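Local atomic coordinates of transcriptional regulator, marR family, putative (Sulfolobus solfataricus, PDB entry 3F3X), a protein that probably binds DNA and regulates transcription as a dimeric winged-helix protein of the MarR family. Residues N26-K31 with V115-S120; L43-T46 with P50-M53; Y55-Y60 with S65-A70. One frame throughout, in Å; residues are numbered along the deposited sequence.

Contact 1: N26-K31 with V115-S120; sequences NNRLGK and VNEMLS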
ATOM      1  N   ASN A  26       8.422   1.837   8.496  1.00 28.23           N
ATOM      2  CA  ASN A  26       9.785   2.169   8.093  1.00 29.09           C
ATOM      3  C   ASN A  26      10.462   3.139   9.061  1.00 29.79           C
ATOM      4  O   ASN A  26      11.669   3.046   9.294  1.00 30.81           O
ATOM      5  CB  ASN A  26       9.810   2.765   6.679  1.00 27.98           C
ATOM      6  CG  ASN A  26       9.593   1.718   5.595  1.00 31.32           C
ATOM      7  OD1 ASN A  26       9.839   0.532   5.804  1.00 31.10           O
ATOM      8  ND2 ASN A  26       9.149   2.161   4.424  1.00 31.46           N
ATOM      9  N   ASN A  27       9.687   4.067   9.622  1.00 29.92           N
ATOM     10  CA  ASN A  27      10.230   5.038  10.561  1.00 31.66           C
ATOM     11  C   ASN A  27      10.701   4.322  11.826  1.00 30.25           C
ATOM     12  O   ASN A  27      11.837   4.510  12.270  1.00 30.94           O
ATOM     13  CB  ASN A  27       9.190   6.092  10.936  1.00 33.21           C
ATOM     14  CG  ASN A  27       9.712   7.051  11.975  1.00 37.36           C
ATOM     15  OD1 ASN A  27       9.178   7.140  13.083  1.00 40.15           O
ATOM     16  ND2 ASN A  27      10.773   7.767  11.631  1.00 37.72           N
ATOM     17  N   ARG A  28       9.824   3.492  12.387  1.00 30.18           N
ATOM     18  CA  ARG A  28      10.103   2.735  13.596  1.00 30.75           C
ATOM     19  C   ARG A  28      11.279   1.772  13.413  1.00 30.09           C
ATOM     20  O   ARG A  28      12.251   1.820  14.168  1.00 28.63           O
ATOM     21  CB  ARG A  28       8.864   1.931  13.990  1.00 33.62           C
ATOM     22  CG  ARG A  28       8.727   1.651  15.460  1.00 40.00           C
ATOM     23  CD  ARG A  28       8.193   2.871  16.184  1.00 44.22           C
ATOM     24  NE  ARG A  28       7.576   2.454  17.433  1.00 48.27           N
ATOM     25  CZ  ARG A  28       6.801   3.213  18.194  1.00 49.79           C
ATOM     26  NH1 ARG A  28       6.527   4.467  17.853  1.00 50.65           N
ATOM     27  NH2 ARG A  28       6.286   2.699  19.299  1.00 52.75           N
ATOM     28  N   LEU A  29      11.174   0.876  12.433  1.00 26.72           N
ATOM     29  CA  LEU A  29      12.253  -0.083  12.181  1.00 26.69           C
ATOM     30  C   LEU A  29      13.553   0.615  11.757  1.00 26.52           C
ATOM     31  O   LEU A  29      14.657   0.173  12.106  1.00 26.63           O
ATOM     32  CB  LEU A  29      11.855  -1.091  11.097  1.00 25.85           C
ATOM     33  CG  LEU A  29      10.748  -2.083  11.466  1.00 26.93           C
ATOM     34  CD1 LEU A  29      10.387  -2.925  10.239  1.00 28.54           C
ATOM     35  CD2 LEU A  29      11.201  -2.974  12.622  1.00 26.22           C
ATOM     36  N   GLY A  30      13.406   1.699  10.999  1.00 24.92           N
ATOM     37  CA  GLY A  30      14.556   2.449  10.526  1.00 25.24           C
ATOM     38  C   GLY A  30      15.330   3.105  11.644  1.00 26.59           C
ATOM     39  O   GLY A  30      16.552   2.951  11.753  1.00 25.45           O
ATOM     40  N   LYS A  31      14.614   3.814  12.510  1.00 26.94           N
ATOM     41  CA  LYS A  31      15.264   4.502  13.619  1.00 28.04           C
ATOM     42  C   LYS A  31      15.758   3.589  14.734  1.00 26.80           C
ATOM     43  O   LYS A  31      16.810   3.836  15.317  1.00 28.68           O
ATOM     44  CB  LYS A  31      14.323   5.582  14.155  1.00 30.01           C
ATOM     45  CG  LYS A  31      14.111   6.671  13.123  1.00 32.33           C
ATOM     46  CD  LYS A  31      13.163   7.732  13.587  1.00 36.13           C
ATOM     47  CE  LYS A  31      13.210   8.903  12.631  1.00 38.34           C
ATOM     48  NZ  LYS A  31      12.222   9.945  13.003  1.00 43.22           N
ATOM     49  N   VAL A 115       1.605  -2.420  15.962  1.00 27.38           N
ATOM     50  CA  VAL A 115       0.287  -2.682  15.391  1.00 28.62           C
ATOM     51  C   VAL A 115      -0.737  -2.940  16.486  1.00 29.85           C
ATOM     52  O   VAL A 115      -1.875  -2.465  16.425  1.00 28.45           O
ATOM     53  CB  VAL A 115       0.323  -3.881  14.430  1.00 28.54           C
ATOM     54  CG1 VAL A 115      -1.088  -4.181  13.930  1.00 26.29           C
ATOM     55  CG2 VAL A 115       1.244  -3.555  13.255  1.00 27.39           C
ATOM     56  N   ASN A 116      -0.333  -3.702  17.491  1.00 30.24           N
ATOM     57  CA  ASN A 116      -1.231  -3.984  18.598  1.00 34.95           C
ATOM     58  C   ASN A 116      -1.649  -2.681  19.268  1.00 35.40           C
ATOM     59  O   ASN A 116      -2.814  -2.493  19.597  1.00 35.24           O
ATOM     60  CB  ASN A 116      -0.533  -4.878  19.620  1.00 37.67           C
ATOM     61  CG  ASN A 116      -1.338  -5.056  20.910  1.00 42.60           C
ATOM     62  OD1 ASN A 116      -1.113  -4.356  21.902  1.00 46.82           O
ATOM     63  ND2 ASN A 116      -2.273  -6.003  20.902  1.00 46.59           N
ATOM     64  N   GLU A 117      -0.687  -1.786  19.472  1.00 36.54           N
ATOM     65  CA  GLU A 117      -0.980  -0.502  20.127  1.00 39.96           C
ATOM     66  C   GLU A 117      -1.992   0.303  19.333  1.00 40.34           C
ATOM     67  O   GLU A 117      -2.964   0.826  19.858  1.00 39.17           O
ATOM     68  CB  GLU A 117       0.279   0.358  20.281  1.00 42.72           C
ATOM     69  CG  GLU A 117       0.691   1.099  19.001  1.00 47.70           C
ATOM     70  CD  GLU A 117       1.714   2.193  19.229  1.00 50.96           C
ATOM     71  OE1 GLU A 117       1.313   3.378  19.267  1.00 53.49           O
ATOM     72  OE2 GLU A 117       2.914   1.877  19.384  1.00 51.13           O
ATOM     73  N   MET A 118      -1.756   0.372  18.039  1.00 39.79           N
ATOM     74  CA  MET A 118      -2.610   1.144  17.178  1.00 40.21           C
ATOM     75  C   MET A 118      -3.997   0.595  16.979  1.00 39.38           C
ATOM     76  O   MET A 118      -4.958   1.362  17.007  1.00 37.92           O
ATOM     77  CB  MET A 118      -1.960   1.340  15.818  1.00 42.54           C
ATOM     78  CG  MET A 118      -0.614   2.041  15.847  1.00 46.87           C
ATOM     79  SD  MET A 118      -0.170   2.479  14.121  1.00 51.00           S
ATOM     80  CE  MET A 118       0.240   0.858  13.365  1.00 49.83           C
ATOM     81  N   LEU A 119      -4.109  -0.719  16.803  1.00 37.29           N
ATOM     82  CA  LEU A 119      -5.392  -1.354  16.523  1.00 36.41           C
ATOM     83  C   LEU A 119      -5.961  -2.086  17.719  1.00 36.46           C
ATOM     84  O   LEU A 119      -6.687  -3.072  17.576  1.00 35.54           O
ATOM     85  CB  LEU A 119      -5.221  -2.343  15.364  1.00 35.35           C
ATOM     86  CG  LEU A 119      -4.581  -1.822  14.072  1.00 35.44           C
ATOM     87  CD1 LEU A 119      -4.591  -2.913  12.995  1.00 33.67           C
ATOM     88  CD2 LEU A 119      -5.353  -0.595  13.594  1.00 36.88           C
ATOM     89  N   SER A 120      -5.642  -1.583  18.902  1.00 37.62           N
ATOM     90  CA  SER A 120      -6.089  -2.198  20.136  1.00 40.03           C
ATOM     91  C   SER A 120      -7.591  -2.443  20.232  1.00 41.57           C
ATOM     92  O   SER A 120      -8.015  -3.487  20.726  1.00 42.52           O
ATOM     93  CB  SER A 120      -5.640  -1.346  21.323  1.00 40.24           C
ATOM     94  OG  SER A 120      -6.204  -0.049  21.252  1.00 40.39           O
TER
HETATM   95  O   HOH W   1       4.693   3.953  20.595  1.00 45.07           O
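R28 and E117 meet at the surface between two long helices outside the helix-turn-helix, 3-33 and 98-118, E117 standing at the last turn of the latter, in a stretch predicted to form a coiled coil. The backbones are far apart here, with R28 CA and V115 CA, the nearest pair, separated by 11.4 Å; of these two segments, R28 and E117 are the residues that touch, their side chains approaching from opposite directions. R28 sends CG anti to its own N (chi1 -152°), which carries the chain out toward helix 98-118; it then bends at chi2, and the stem lies against V110 and L114. E117 runs extended beyond CG to meet it. Their ends form a salt bridge, NH2 of R28 to OE2 of E117 at 3.5 Å. OE2 lies well out of the guanidinium plane, so no N-H is aimed at it. The guanidinium and carboxylate planes are turned 68° apart. A water donates to E117 OE2 at 3.0 Å; its other bond, to R28 NH2, is modelled too short and is doubtful. An ion pair between exposed side chains, without a direct hydrogen bond and supplemented by water at OE2, is probably a modest, solvent-accessible link.

Contact 2: L43-T46 with P50-M53; sequences LKAT and PRSM. With SO4 (sulfate ion), chain B.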
ATOM      1  N   LEU A  43      13.375 -11.309   6.030  1.00 15.90           N
ATOM      2  CA  LEU A  43      13.853 -12.099   7.155  1.00 16.82           C
ATOM      3  C   LEU A  43      12.793 -13.123   7.567  1.00 17.23           C
ATOM      4  O   LEU A  43      13.112 -14.276   7.827  1.00 16.69           O
ATOM      5  CB  LEU A  43      14.204 -11.196   8.344  1.00 16.99           C
ATOM      6  CG  LEU A  43      15.441 -10.313   8.128  1.00 19.42           C
ATOM      7  CD1 LEU A  43      15.661  -9.405   9.334  1.00 21.33           C
ATOM      8  CD2 LEU A  43      16.667 -11.191   7.915  1.00 21.74           C
ATOM      9  N   LYS A  44      11.530 -12.713   7.611  1.00 17.56           N
ATOM     10  CA  LYS A  44      10.482 -13.651   8.004  1.00 19.01           C
ATOM     11  C   LYS A  44      10.382 -14.839   7.044  1.00 19.87           C
ATOM     12  O   LYS A  44      10.367 -15.996   7.472  1.00 18.99           O
ATOM     13  CB  LYS A  44       9.125 -12.951   8.078  1.00 19.35           C
ATOM     14  CG  LYS A  44       7.985 -13.896   8.477  1.00 19.21           C
ATOM     15  CD  LYS A  44       6.641 -13.187   8.490  1.00 21.03           C
ATOM     16  CE  LYS A  44       5.517 -14.148   8.860  1.00 20.89           C
ATOM     17  NZ  LYS A  44       4.180 -13.492   8.728  1.00 23.91           N
ATOM     18  N   ALA A  45      10.322 -14.556   5.745  1.00 19.77           N
ATOM     19  CA  ALA A  45      10.207 -15.616   4.744  1.00 19.59           C
ATOM     20  C   ALA A  45      11.403 -16.578   4.746  1.00 19.23           C
ATOM     21  O   ALA A  45      11.228 -17.798   4.635  1.00 18.16           O
ATOM     22  CB  ALA A  45      10.038 -15.001   3.360  1.00 15.76           C
ATOM     23  N   THR A  46      12.614 -16.036   4.856  1.00 19.15           N
ATOM     24  CA  THR A  46      13.801 -16.885   4.865  1.00 17.68           C
ATOM     25  C   THR A  46      13.974 -17.622   6.193  1.00 17.75           C
ATOM     26  O   THR A  46      14.627 -18.661   6.241  1.00 18.62           O
ATOM     27  CB  THR A  46      15.096 -16.082   4.534  1.00 17.34           C
ATOM     28  OG1 THR A  46      15.266 -15.004   5.464  1.00 18.98           O
ATOM     29  CG2 THR A  46      15.024 -15.520   3.103  1.00 18.56           C
ATOM     30  N   PRO A  50      15.184 -21.399   3.193  1.00 20.31           N
ATOM     31  CA  PRO A  50      15.856 -20.569   2.188  1.00 21.02           C
ATOM     32  C   PRO A  50      14.894 -20.275   1.038  1.00 21.76           C
ATOM     33  O   PRO A  50      14.152 -21.157   0.612  1.00 23.05           O
ATOM     34  CB  PRO A  50      17.037 -21.438   1.763  1.00 21.98           C
ATOM     35  CG  PRO A  50      17.359 -22.201   3.036  1.00 22.14           C
ATOM     36  CD  PRO A  50      15.973 -22.606   3.493  1.00 22.20           C
ATOM     37  N   ARG A  51      14.903 -19.037   0.549  1.00 20.54           N
ATOM     38  CA  ARG A  51      13.996 -18.632  -0.522  1.00 19.72           C
ATOM     39  C   ARG A  51      14.732 -18.021  -1.703  1.00 21.20           C
ATOM     40  O   ARG A  51      15.693 -17.271  -1.523  1.00 19.25           O
ATOM     41  CB  ARG A  51      13.005 -17.587  -0.005  1.00 19.21           C
ATOM     42  CG  ARG A  51      12.243 -17.966   1.257  1.00 17.14           C
ATOM     43  CD  ARG A  51      11.326 -19.150   1.014  1.00 18.17           C
ATOM     44  NE  ARG A  51      10.367 -19.315   2.102  1.00 18.85           N
ATOM     45  CZ  ARG A  51       9.363 -20.184   2.090  1.00 19.12           C
ATOM     46  NH1 ARG A  51       9.178 -20.980   1.044  1.00 20.46           N
ATOM     47  NH2 ARG A  51       8.535 -20.247   3.118  1.00 17.78           N
ATOM     48  N   SER A  52      14.260 -18.313  -2.913  1.00 20.58           N
ATOM     49  CA  SER A  52      14.881 -17.750  -4.108  1.00 22.42           C
ATOM     50  C   SER A  52      14.467 -16.285  -4.225  1.00 23.34           C
ATOM     51  O   SER A  52      13.480 -15.861  -3.616  1.00 20.71           O
ATOM     52  CB  SER A  52      14.436 -18.510  -5.366  1.00 21.57           C
ATOM     53  OG  SER A  52      13.079 -18.246  -5.674  1.00 22.74           O
ATOM     54  N   MET A  53      15.214 -15.519  -5.012  1.00 23.74           N
ATOM     55  CA  MET A  53      14.920 -14.101  -5.201  1.00 25.65           C
ATOM     56  C   MET A  53      13.558 -13.931  -5.863  1.00 24.84           C
ATOM     57  O   MET A  53      12.813 -13.002  -5.546  1.00 23.25           O
ATOM     58  CB  MET A  53      16.010 -13.453  -6.055  1.00 27.67           C
ATOM     59  CG  MET A  53      17.410 -13.581  -5.458  1.00 30.30           C
ATOM     60  SD  MET A  53      17.639 -12.586  -3.963  1.00 32.83           S
ATOM     61  CE  MET A  53      18.317 -11.089  -4.666  1.00 33.71           C
TER
HETATM   62  S   SO4 B 201       4.044 -12.753   5.138  1.00 27.53           S
HETATM   63  O1  SO4 B 201       3.623 -11.339   5.200  1.00 29.51           O
HETATM   64  O2  SO4 B 201       5.461 -12.861   5.512  1.00 28.59           O
HETATM   65  O3  SO4 B 201       3.861 -13.263   3.763  1.00 24.43           O
HETATM   66  O4  SO4 B 201       3.228 -13.535   6.082  1.00 28.54           O
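The side chain of R51 reaches back from strand 51-52 across the last turns of helix 37-48 and delivers its NE to the carbonyl oxygen of A45. That bond is 3.1 Å from NE of R51 to O of A45 and nearly straight, with an N-H...O angle of 164°. The oxygen sits at the edge of the guanidinium, close to its plane, whereas seen from A45 the donor stands above the carbonyl plane, about 50° out of it. With CG anti to the carbonyl carbon (chi1 -52°), R51 sets that atom 4.3 Å from CB of A45 and 4.1 Å from CG2 of T46, the T46 and R51 side chains crossing at a slant; a bend at chi2 then turns CD and NE toward A45 O. T46 gives its hydroxyl to the carbonyl of I42. Beyond NE, NH2 of R51 makes a salt bridge to E48. K44, fully extended, points off to a sulfate, probably from the crystallisation liquor, donating NZ to O4 at 2.8 Å; Q9 and K16 of the second subunit bind the same ion. Strand 51-52, bonded through the R51 backbone to V94, edges the small antiparallel sheet of the winged-helix domain. R51 thus couples a helix carbonyl and the E48 carboxylate through different nitrogens, which should limit rotation of its guanidinium and tie this strand to helix 37-48.

Contact 3: Y55-Y60 with S65-A70; sequences YLANRY and SAITAA. With SO4 (sulfate ion), chain B.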
ATOM      1  N   TYR A  55      11.045 -16.038  -5.606  1.00 22.21           N
ATOM      2  CA  TYR A  55      10.040 -16.371  -4.603  1.00 21.61           C
ATOM      3  C   TYR A  55       9.723 -15.153  -3.743  1.00 21.15           C
ATOM      4  O   TYR A  55       8.560 -14.873  -3.463  1.00 19.58           O
ATOM      5  CB  TYR A  55      10.529 -17.491  -3.688  1.00 21.07           C
ATOM      6  CG  TYR A  55       9.578 -17.781  -2.548  1.00 20.53           C
ATOM      7  CD1 TYR A  55       8.590 -18.753  -2.673  1.00 21.97           C
ATOM      8  CD2 TYR A  55       9.653 -17.066  -1.350  1.00 21.55           C
ATOM      9  CE1 TYR A  55       7.699 -19.014  -1.637  1.00 21.01           C
ATOM     10  CE2 TYR A  55       8.768 -17.318  -0.304  1.00 18.15           C
ATOM     11  CZ  TYR A  55       7.793 -18.294  -0.457  1.00 19.96           C
ATOM     12  OH  TYR A  55       6.919 -18.552   0.568  1.00 20.23           O
ATOM     13  N   LEU A  56      10.762 -14.436  -3.323  1.00 21.09           N
ATOM     14  CA  LEU A  56      10.576 -13.266  -2.472  1.00 21.40           C
ATOM     15  C   LEU A  56       9.813 -12.136  -3.159  1.00 22.38           C
ATOM     16  O   LEU A  56       8.885 -11.571  -2.585  1.00 22.67           O
ATOM     17  CB  LEU A  56      11.936 -12.760  -1.970  1.00 20.76           C
ATOM     18  CG  LEU A  56      12.654 -13.751  -1.044  1.00 21.60           C
ATOM     19  CD1 LEU A  56      14.102 -13.319  -0.850  1.00 22.88           C
ATOM     20  CD2 LEU A  56      11.915 -13.839   0.298  1.00 23.12           C
ATOM     21  N   ALA A  57      10.204 -11.805  -4.385  1.00 23.51           N
ATOM     22  CA  ALA A  57       9.531 -10.744  -5.128  1.00 24.23           C
ATOM     23  C   ALA A  57       8.062 -11.105  -5.325  1.00 25.52           C
ATOM     24  O   ALA A  57       7.172 -10.257  -5.219  1.00 26.24           O
ATOM     25  CB  ALA A  57      10.203 -10.551  -6.477  1.00 26.50           C
ATOM     26  N   ASN A  58       7.827 -12.378  -5.615  1.00 24.98           N
ATOM     27  CA  ASN A  58       6.493 -12.915  -5.846  1.00 27.19           C
ATOM     28  C   ASN A  58       5.594 -12.845  -4.618  1.00 26.72           C
ATOM     29  O   ASN A  58       4.432 -12.449  -4.702  1.00 25.18           O
ATOM     30  CB  ASN A  58       6.616 -14.371  -6.288  1.00 31.76           C
ATOM     31  CG  ASN A  58       5.911 -14.645  -7.590  1.00 38.28           C
ATOM     32  OD1 ASN A  58       4.685 -14.756  -7.637  1.00 41.45           O
ATOM     33  ND2 ASN A  58       6.684 -14.747  -8.665  1.00 41.55           N
ATOM     34  N   ARG A  59       6.138 -13.242  -3.475  1.00 24.24           N
ATOM     35  CA  ARG A  59       5.376 -13.250  -2.240  1.00 23.78           C
ATOM     36  C   ARG A  59       5.067 -11.855  -1.726  1.00 23.03           C
ATOM     37  O   ARG A  59       3.982 -11.612  -1.206  1.00 25.00           O
ATOM     38  CB  ARG A  59       6.129 -14.054  -1.172  1.00 22.52           C
ATOM     39  CG  ARG A  59       5.467 -14.097   0.206  1.00 22.17           C
ATOM     40  CD  ARG A  59       6.128 -15.165   1.076  1.00 20.71           C
ATOM     41  NE  ARG A  59       5.839 -15.008   2.500  1.00 19.24           N
ATOM     42  CZ  ARG A  59       6.234 -15.861   3.439  1.00 22.57           C
ATOM     43  NH1 ARG A  59       6.927 -16.948   3.105  1.00 19.46           N
ATOM     44  NH2 ARG A  59       5.975 -15.609   4.718  1.00 21.01           N
ATOM     45  N   TYR A  60       6.004 -10.931  -1.889  1.00 23.71           N
ATOM     46  CA  TYR A  60       5.787  -9.581  -1.387  1.00 26.35           C
ATOM     47  C   TYR A  60       5.401  -8.530  -2.416  1.00 26.79           C
ATOM     48  O   TYR A  60       5.312  -7.345  -2.103  1.00 26.61           O
ATOM     49  CB  TYR A  60       7.014  -9.145  -0.590  1.00 23.24           C
ATOM     50  CG  TYR A  60       7.204 -10.040   0.617  1.00 22.20           C
ATOM     51  CD1 TYR A  60       8.241 -10.977   0.670  1.00 20.14           C
ATOM     52  CD2 TYR A  60       6.273 -10.028   1.655  1.00 20.38           C
ATOM     53  CE1 TYR A  60       8.336 -11.889   1.728  1.00 20.09           C
ATOM     54  CE2 TYR A  60       6.353 -10.933   2.715  1.00 21.20           C
ATOM     55  CZ  TYR A  60       7.387 -11.863   2.745  1.00 20.51           C
ATOM     56  OH  TYR A  60       7.449 -12.768   3.783  1.00 19.69           O
ATOM     57  N   SER A  65      14.348  -6.149  -8.550  1.00 36.49           N
ATOM     58  CA  SER A  65      15.339  -5.108  -8.308  1.00 35.81           C
ATOM     59  C   SER A  65      15.198  -4.637  -6.863  1.00 32.24           C
ATOM     60  O   SER A  65      16.190  -4.394  -6.182  1.00 33.57           O
ATOM     61  CB  SER A  65      15.121  -3.931  -9.265  1.00 38.46           C
ATOM     62  OG  SER A  65      13.866  -3.318  -9.031  1.00 41.13           O
ATOM     63  N   ALA A  66      13.960  -4.514  -6.397  1.00 30.81           N
ATOM     64  CA  ALA A  66      13.710  -4.084  -5.026  1.00 30.71           C
ATOM     65  C   ALA A  66      14.237  -5.137  -4.050  1.00 30.27           C
ATOM     66  O   ALA A  66      14.855  -4.801  -3.040  1.00 29.96           O
ATOM     67  CB  ALA A  66      12.219  -3.855  -4.806  1.00 30.75           C
ATOM     68  N   ILE A  67      13.986  -6.409  -4.354  1.00 28.80           N
ATOM     69  CA  ILE A  67      14.459  -7.504  -3.508  1.00 27.58           C
ATOM     70  C   ILE A  67      15.986  -7.513  -3.480  1.00 27.74           C
ATOM     71  O   ILE A  67      16.594  -7.617  -2.413  1.00 26.40           O
ATOM     72  CB  ILE A  67      13.973  -8.881  -4.035  1.00 27.66           C
ATOM     73  CG1 ILE A  67      12.455  -8.996  -3.881  1.00 27.03           C
ATOM     74  CG2 ILE A  67      14.688 -10.017  -3.289  1.00 27.39           C
ATOM     75  CD1 ILE A  67      11.964  -8.913  -2.436  1.00 28.16           C
ATOM     76  N   THR A  68      16.602  -7.402  -4.655  1.00 27.18           N
ATOM     77  CA  THR A  68      18.059  -7.408  -4.757  1.00 29.56           C
ATOM     78  C   THR A  68      18.688  -6.282  -3.947  1.00 30.43           C
ATOM     79  O   THR A  68      19.693  -6.485  -3.262  1.00 29.67           O
ATOM     80  CB  THR A  68      18.522  -7.266  -6.218  1.00 31.56           C
ATOM     81  OG1 THR A  68      17.945  -8.313  -7.005  1.00 32.49           O
ATOM     82  CG2 THR A  68      20.039  -7.360  -6.305  1.00 33.50           C
ATOM     83  N   ALA A  69      18.100  -5.091  -4.035  1.00 30.35           N
ATOM     84  CA  ALA A  69      18.609  -3.941  -3.300  1.00 31.08           C
ATOM     85  C   ALA A  69      18.527  -4.205  -1.800  1.00 28.83           C
ATOM     86  O   ALA A  69      19.474  -3.926  -1.067  1.00 29.75           O
ATOM     87  CB  ALA A  69      17.810  -2.689  -3.656  1.00 31.48           C
ATOM     88  N   ALA A  70      17.397  -4.746  -1.353  1.00 27.04           N
ATOM     89  CA  ALA A  70      17.196  -5.050   0.063  1.00 26.17           C
ATOM     90  C   ALA A  70      18.177  -6.118   0.538  1.00 25.98           C
ATOM     91  O   ALA A  70      18.809  -5.966   1.581  1.00 26.97           O
ATOM     92  CB  ALA A  70      15.759  -5.511   0.305  1.00 25.09           C
TER
HETATM   93  S   SO4 B 201       4.044 -12.753   5.138  1.00 27.53           S
HETATM   94  O1  SO4 B 201       3.623 -11.339   5.200  1.00 29.51           O
HETATM   95  O2  SO4 B 201       5.461 -12.861   5.512  1.00 28.59           O
HETATM   96  O3  SO4 B 201       3.861 -13.263   3.763  1.00 24.43           O
HETATM   97  O4  SO4 B 201       3.228 -13.535   6.082  1.00 28.54           O
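I67 carries the contact with L56 and A57, but the segment 65-70 begins at S65, whose OG bonds to OG1 of T63; the backbone N of A66 bonds to that same oxygen. I67 then points toward helix 53-60. Its CG1, set anti to the carbonyl carbon (chi1 -68°), presses on the backbone of A57, 3.6 Å from A57 CA, and on the methyl, 3.8 Å from A57 CB. Its CD1 reaches 3.9 Å from L56 CB, while its CG2 borders L56 CD1, the two side chains crossing at about a right angle. Farther along, A70 rests on I42 of helix 37-48. Elsewhere on helix 53-60, R59 and Y60 hold the sulfate. R59 donates NE to O3 and NH2 to O2, each at 2.9 Å. Y60 OH donates to O2 at 2.6 Å. The stem of R59 covers one face of the Y60 ring, CG lying 3.8 Å above its centre, and NH1 donates to Y55 OH and forms a salt bridge with E48. With an alanine at R59, the sulfate is likely to lose two of its donors, Y55 OH and E48 a partner, and the Y60 ring its packing against CG. Two short helices joined by a tight turn and wedged together by I67 form the helix-turn-helix of a winged-helix domain, with 64-76 probably the recognition helix.

From the N terminus, helix 3-33 supplies the first half of contact 1, which stays open until helix 98-118 returns; this long loop encloses the other two contacts. Within it, contact 2 closes first, joining helix 37-48 to strand 51-52, and contact 3 follows in series, pairing helix 53-60 with helix 64-76. Contacts 2 and 3 touch, their centres 9 Å apart: A45 packs on R59 and Y60, the carboxylate of E48 pairs with the guanidinium groups of both R51 and R59, and one sulfate is shared. Contact 1 lies across the chain's centre, its own centre about 23 Å from that of contact 2 and about 22 Å from that of contact 3, linking the long helices beside the dimer interface.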